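Local atomic coordinates of putative mandelate racemase/muconate lactonizing enzyme (Bordetella bronchiseptica, PDB entry 3DDM), a protein that is of unknown function but belongs to the mandelate racemase/muconate lactonizing enzyme family of the enolase superfamily, with a barrel-like C-terminal domain. Residues A219-P233 / L246-N259. The protein carries 1 engineered substitution. Sequence-based numbering, arbitrary orientation.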
loop_
_atom_site.group_PDB
_atom_site.type_symbol
_atom_site.label_atom_id
_atom_site.label_comp_id
_atom_site.label_asym_id
_atom_site.label_seq_id
_atom_site.Cartn_x
_atom_site.Cartn_y
_atom_site.Cartn_z
ATOM N N ALA A 219 22.037 -13.508 -16.770
ATOM C CA ALA A 219 23.220 -13.029 -16.064
ATOM C C ALA A 219 24.473 -13.626 -16.694
ATOM O O ALA A 219 25.547 -13.033 -16.652
ATOM C CB ALA A 219 23.142 -13.399 -14.601
ATOM N N GLN A 220 24.318 -14.806 -17.286
ATOM C CA GLN A 220 25.418 -15.512 -17.941
ATOM C C GLN A 220 25.732 -14.872 -19.296
ATOM O O GLN A 220 26.885 -14.553 -19.594
ATOM C CB GLN A 220 25.038 -16.979 -18.157
ATOM C CG GLN A 220 26.043 -17.993 -17.632
ATOM C CD GLN A 220 25.979 -18.163 -16.123
ATOM O OE1 GLN A 220 24.951 -18.574 -15.570
ATOM N NE2 GLN A 220 27.082 -17.855 -15.448
ATOM N N ARG A 221 24.691 -14.698 -20.108
ATOM C CA ARG A 221 24.803 -14.102 -21.433
ATOM C C ARG A 221 25.251 -12.636 -21.392
ATOM O O ARG A 221 25.762 -12.117 -22.381
ATOM C CB ARG A 221 23.460 -14.213 -22.160
ATOM C CG ARG A 221 22.996 -15.653 -22.339
ATOM C CD ARG A 221 21.543 -15.754 -22.790
ATOM N NE ARG A 221 21.323 -15.233 -24.136
ATOM C CZ ARG A 221 20.142 -15.246 -24.747
ATOM N NH1 ARG A 221 19.085 -15.755 -24.125
ATOM N NH2 ARG A 221 20.015 -14.755 -25.976
ATOM N N LEU A 222 25.056 -11.971 -20.257
ATOM C CA LEU A 222 25.465 -10.577 -20.122
ATOM C C LEU A 222 26.930 -10.482 -19.715
ATOM O O LEU A 222 27.586 -9.477 -19.977
ATOM C CB LEU A 222 24.610 -9.849 -19.077
ATOM C CG LEU A 222 23.151 -9.532 -19.416
ATOM C CD1 LEU A 222 22.488 -8.912 -18.204
ATOM C CD2 LEU A 222 23.075 -8.591 -20.604
ATOM N N GLY A 223 27.433 -11.535 -19.074
ATOM C CA GLY A 223 28.815 -11.567 -18.618
ATOM C C GLY A 223 29.814 -10.802 -19.468
ATOM O O GLY A 223 30.541 -9.961 -18.948
ATOM N N PRO A 224 29.884 -11.076 -20.781
ATOM C CA PRO A 224 30.815 -10.392 -21.686
ATOM C C PRO A 224 30.704 -8.863 -21.758
ATOM O O PRO A 224 31.624 -8.196 -22.240
ATOM C CB PRO A 224 30.545 -11.066 -23.033
ATOM C CG PRO A 224 29.146 -11.555 -22.904
ATOM C CD PRO A 224 29.122 -12.101 -21.509
ATOM N N ALA A 225 29.590 -8.308 -21.284
ATOM C CA ALA A 225 29.406 -6.863 -21.295
ATOM C C ALA A 225 30.189 -6.235 -20.145
ATOM O O ALA A 225 30.344 -5.017 -20.080
ATOM C CB ALA A 225 27.939 -6.520 -21.171
ATOM N N GLN A 226 30.683 -7.074 -19.238
ATOM C CA GLN A 226 31.454 -6.604 -18.089
ATOM C C GLN A 226 30.704 -5.541 -17.278
ATOM O O GLN A 226 31.235 -4.466 -16.997
ATOM C CB GLN A 226 32.799 -6.051 -18.565
ATOM C CG GLN A 226 33.681 -7.085 -19.254
ATOM C CD GLN A 226 34.050 -8.252 -18.339
ATOM O OE1 GLN A 226 34.606 -8.058 -17.259
ATOM N NE2 GLN A 226 33.748 -9.471 -18.778
ATOM N N LEU A 227 29.471 -5.855 -16.896
ATOM C CA LEU A 227 28.643 -4.933 -16.130
ATOM C C LEU A 227 29.144 -4.760 -14.699
ATOM O O LEU A 227 29.745 -5.668 -14.137
ATOM C CB LEU A 227 27.197 -5.431 -16.110
ATOM C CG LEU A 227 26.558 -5.677 -17.480
ATOM C CD1 LEU A 227 25.133 -6.148 -17.281
ATOM C CD2 LEU A 227 26.575 -4.406 -18.317
ATOM N N ASP A 228 28.903 -3.589 -14.118
ATOM C CA ASP A 228 29.312 -3.318 -12.746
ATOM C C ASP A 228 28.323 -3.962 -11.791
ATOM O O ASP A 228 28.666 -4.276 -10.653
ATOM C CB ASP A 228 29.368 -1.812 -12.485
ATOM C CG ASP A 228 30.709 -1.205 -12.844
ATOM O OD1 ASP A 228 31.293 -1.616 -13.878
ATOM O OD2 ASP A 228 31.168 -0.309 -12.098
ATOM N N TRP A 229 27.088 -4.130 -12.256
ATOM C CA TRP A 229 26.049 -4.766 -11.456
ATOM C C TRP A 229 24.760 -4.992 -12.249
ATOM O O TRP A 229 24.475 -4.283 -13.221
ATOM C CB TRP A 229 25.760 -3.950 -10.186
ATOM C CG TRP A 229 24.887 -2.733 -10.361
ATOM C CD1 TRP A 229 23.558 -2.708 -10.700
ATOM C CD2 TRP A 229 25.264 -1.369 -10.123
ATOM N NE1 TRP A 229 23.084 -1.413 -10.680
ATOM C CE2 TRP A 229 24.107 -0.573 -10.330
ATOM C CE3 TRP A 229 26.465 -0.741 -9.753
ATOM C CZ2 TRP A 229 24.118 0.815 -10.180
ATOM C CZ3 TRP A 229 26.476 0.642 -9.603
ATOM C CH2 TRP A 229 25.307 1.403 -9.818
ATOM N N LEU A 230 23.998 -6.001 -11.833
ATOM C CA LEU A 230 22.731 -6.349 -12.466
ATOM C C LEU A 230 21.659 -5.941 -11.452
ATOM O O LEU A 230 21.573 -6.508 -10.360
ATOM C CB LEU A 230 22.683 -7.855 -12.723
ATOM C CG LEU A 230 21.953 -8.367 -13.961
ATOM C CD1 LEU A 230 21.982 -9.897 -13.969
ATOM C CD2 LEU A 230 20.528 -7.849 -13.961
ATOM N N GLU A 231 20.846 -4.954 -11.808
ATOM C CA GLU A 231 19.836 -4.461 -10.883
ATOM C C GLU A 231 18.466 -5.125 -10.951
ATOM O O GLU A 231 17.898 -5.313 -12.025
ATOM C CB GLU A 231 19.681 -2.957 -11.056
ATOM C CG GLU A 231 18.972 -2.309 -9.910
ATOM C CD GLU A 231 18.857 -0.820 -10.086
ATOM O OE1 GLU A 231 19.911 -0.162 -10.244
ATOM O OE2 GLU A 231 17.714 -0.312 -10.065
ATOM N N GLU A 232 17.954 -5.463 -9.774
ATOM C CA GLU A 232 16.660 -6.107 -9.601
ATOM C C GLU A 232 16.316 -7.198 -10.634
ATOM O O GLU A 232 15.261 -7.150 -11.271
ATOM C CB GLU A 232 15.551 -5.046 -9.577
ATOM C CG GLU A 232 15.679 -4.016 -8.458
ATOM C CD GLU A 232 14.324 -3.579 -7.908
ATOM O OE1 GLU A 232 14.084 -3.777 -6.699
ATOM O OE2 GLU A 232 13.496 -3.043 -8.678
ATOM N N PRO A 233 17.192 -8.209 -10.791
ATOM C CA PRO A 233 16.945 -9.290 -11.751
ATOM C C PRO A 233 15.724 -10.127 -11.378
ATOM O O PRO A 233 15.084 -10.725 -12.247
ATOM C CB PRO A 233 18.244 -10.092 -11.705
ATOM C CG PRO A 233 18.640 -9.959 -10.272
ATOM C CD PRO A 233 18.404 -8.484 -10.001
ATOM N N LEU A 246 21.095 -17.110 -7.374
ATOM C CA LEU A 246 21.414 -16.247 -8.505
ATOM C C LEU A 246 22.751 -15.543 -8.298
ATOM O O LEU A 246 23.570 -15.458 -9.216
ATOM C CB LEU A 246 20.312 -15.199 -8.708
ATOM C CG LEU A 246 20.500 -14.270 -9.914
ATOM C CD1 LEU A 246 20.545 -15.094 -11.189
ATOM C CD2 LEU A 246 19.371 -13.259 -9.968
ATOM N N ALA A 247 22.968 -15.046 -7.084
ATOM C CA ALA A 247 24.194 -14.336 -6.763
ATOM C C ALA A 247 25.426 -15.170 -7.083
ATOM O O ALA A 247 26.401 -14.656 -7.618
ATOM C CB ALA A 247 24.188 -13.931 -5.297
ATOM N N GLN A 248 25.376 -16.463 -6.772
ATOM C CA GLN A 248 26.501 -17.356 -7.028
ATOM C C GLN A 248 26.687 -17.641 -8.515
ATOM O O GLN A 248 27.813 -17.746 -9.003
ATOM C CB GLN A 248 26.307 -18.693 -6.313
ATOM C CG GLN A 248 25.992 -18.610 -4.838
ATOM C CD GLN A 248 25.876 -19.992 -4.215
ATOM O OE1 GLN A 248 25.359 -20.928 -4.844
ATOM N NE2 GLN A 248 26.346 -20.129 -2.973
ATOM N N ALA A 249 25.580 -17.780 -9.229
ATOM C CA ALA A 249 25.633 -18.071 -10.652
ATOM C C ALA A 249 25.964 -16.857 -11.512
ATOM O O ALA A 249 26.429 -17.005 -12.641
ATOM C CB ALA A 249 24.304 -18.670 -11.107
ATOM N N ALA A 250 25.728 -15.658 -10.992
ATOM C CA ALA A 250 25.994 -14.458 -11.770
ATOM C C ALA A 250 27.470 -14.076 -11.801
ATOM O O ALA A 250 28.170 -14.149 -10.791
ATOM C CB ALA A 250 25.167 -13.305 -11.244
ATOM N N PRO A 251 27.961 -13.665 -12.976
ATOM C CA PRO A 251 29.355 -13.260 -13.179
ATOM C C PRO A 251 29.574 -11.882 -12.576
ATOM O O PRO A 251 30.686 -11.534 -12.182
ATOM C CB PRO A 251 29.500 -13.213 -14.697
ATOM C CG PRO A 251 28.278 -13.942 -15.225
ATOM C CD PRO A 251 27.212 -13.607 -14.241
ATOM N N MET A 252 28.503 -11.093 -12.524
ATOM C CA MET A 252 28.576 -9.748 -11.977
ATOM C C MET A 252 27.799 -9.667 -10.677
ATOM O O MET A 252 26.986 -10.541 -10.372
ATOM C CB MET A 252 27.996 -8.734 -12.975
ATOM C CG MET A 252 26.457 -8.693 -13.064
ATOM S SD MET A 252 25.662 -10.188 -13.694
ATOM C CE MET A 252 26.056 -10.068 -15.424
ATOM N N PRO A 253 28.057 -8.621 -9.876
ATOM C CA PRO A 253 27.314 -8.511 -8.620
ATOM C C PRO A 253 25.860 -8.057 -8.843
ATOM O O PRO A 253 25.514 -7.465 -9.872
ATOM C CB PRO A 253 28.151 -7.513 -7.804
ATOM C CG PRO A 253 28.809 -6.671 -8.843
ATOM C CD PRO A 253 29.199 -7.684 -9.898
ATOM N N LEU A 254 25.021 -8.359 -7.864
ATOM C CA LEU A 254 23.615 -8.034 -7.898
ATOM C C LEU A 254 23.352 -6.745 -7.117
ATOM O O LEU A 254 24.048 -6.441 -6.143
ATOM C CB LEU A 254 22.827 -9.207 -7.292
ATOM C CG LEU A 254 22.249 -10.271 -8.242
ATOM C CD1 LEU A 254 23.201 -10.594 -9.369
ATOM C CD2 LEU A 254 21.924 -11.503 -7.448
ATOM N N ALA A 255 22.349 -5.986 -7.551
ATOM C CA ALA A 255 21.995 -4.742 -6.882
ATOM C C ALA A 255 20.490 -4.674 -6.629
ATOM O O ALA A 255 19.697 -5.260 -7.369
ATOM C CB ALA A 255 22.427 -3.567 -7.719
ATOM N N GLY A 256 20.108 -3.955 -5.575
ATOM C CA GLY A 256 18.708 -3.804 -5.234
ATOM C C GLY A 256 18.573 -2.823 -4.089
ATOM O O GLY A 256 19.564 -2.473 -3.462
ATOM N N GLY A 257 17.351 -2.381 -3.812
ATOM C CA GLY A 257 17.128 -1.445 -2.729
ATOM C C GLY A 257 15.947 -0.559 -3.051
ATOM O O GLY A 257 15.248 -0.089 -2.157
ATOM N N GLU A 258 15.733 -0.325 -4.341
ATOM C CA GLU A 258 14.626 0.497 -4.809
ATOM C C GLU A 258 13.370 0.009 -4.101
ATOM O O GLU A 258 12.517 0.801 -3.712
ATOM C CB GLU A 258 14.440 0.323 -6.320
ATOM C CG GLU A 258 14.366 1.605 -7.119
ATOM C CD GLU A 258 13.205 2.506 -6.714
ATOM O OE1 GLU A 258 12.034 2.076 -6.848
ATOM O OE2 GLU A 258 13.465 3.652 -6.265
ATOM N N ASN A 259 13.268 -1.307 -3.925
ATOM C CA ASN A 259 12.091 -1.877 -3.292
ATOM C C ASN A 259 12.285 -2.659 -2.008
ATOM O O ASN A 259 11.648 -3.686 -1.785
ATOM C CB ASN A 259 11.334 -2.706 -4.313
ATOM C CG ASN A 259 10.848 -1.864 -5.446
ATOM O OD1 ASN A 259 11.296 -2.004 -6.573
ATOM N ND2 ASN A 259 9.943 -0.945 -5.145
#
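Met252, in the loop between helix 240-249 and strand 254-256, lies against Leu230 and the C-terminal end of helix 212-222 at Ala219 and Leu222. Its CB sits 3.7 Å from Leu227 O. Because CG lies between the backbone N and the carbonyl carbon (chi1 77°), the chain turns in at once, and CG packs against Leu230 CB. SD follows, 3.7 Å from Leu230 CD1, with Ala219 CB a little farther off. Two more bends carry CE to the helix end, beside Leu222 CB and the carbonyl of Ala219. Next to it, Pro251 CD packs on Ala219 CB, and Gln220 NE2 donates a hydrogen bond to Ala249 O (3.0 Å), bent at 142°, tying the two helix ends together. Past the methionine the chains run on as neighbouring parallel strands of the TIM-type barrel, the two strands of a beta-alpha-beta unit, connected through helix 240-249. Leu230 N donates to Pro253 O, Leu230 O accepts from Ala255 N, and Glu232 N closes on Ala255 O at 3.0 Å, nearly straight (168°). Leu230 and Leu254 share one face of this pair. On the other, Ala255 CB sits over the five-membered ring of Trp229 in a CH-pi contact, 3.7 Å from the ring centroid, while Glu231 extends to Lys175 and Gln279.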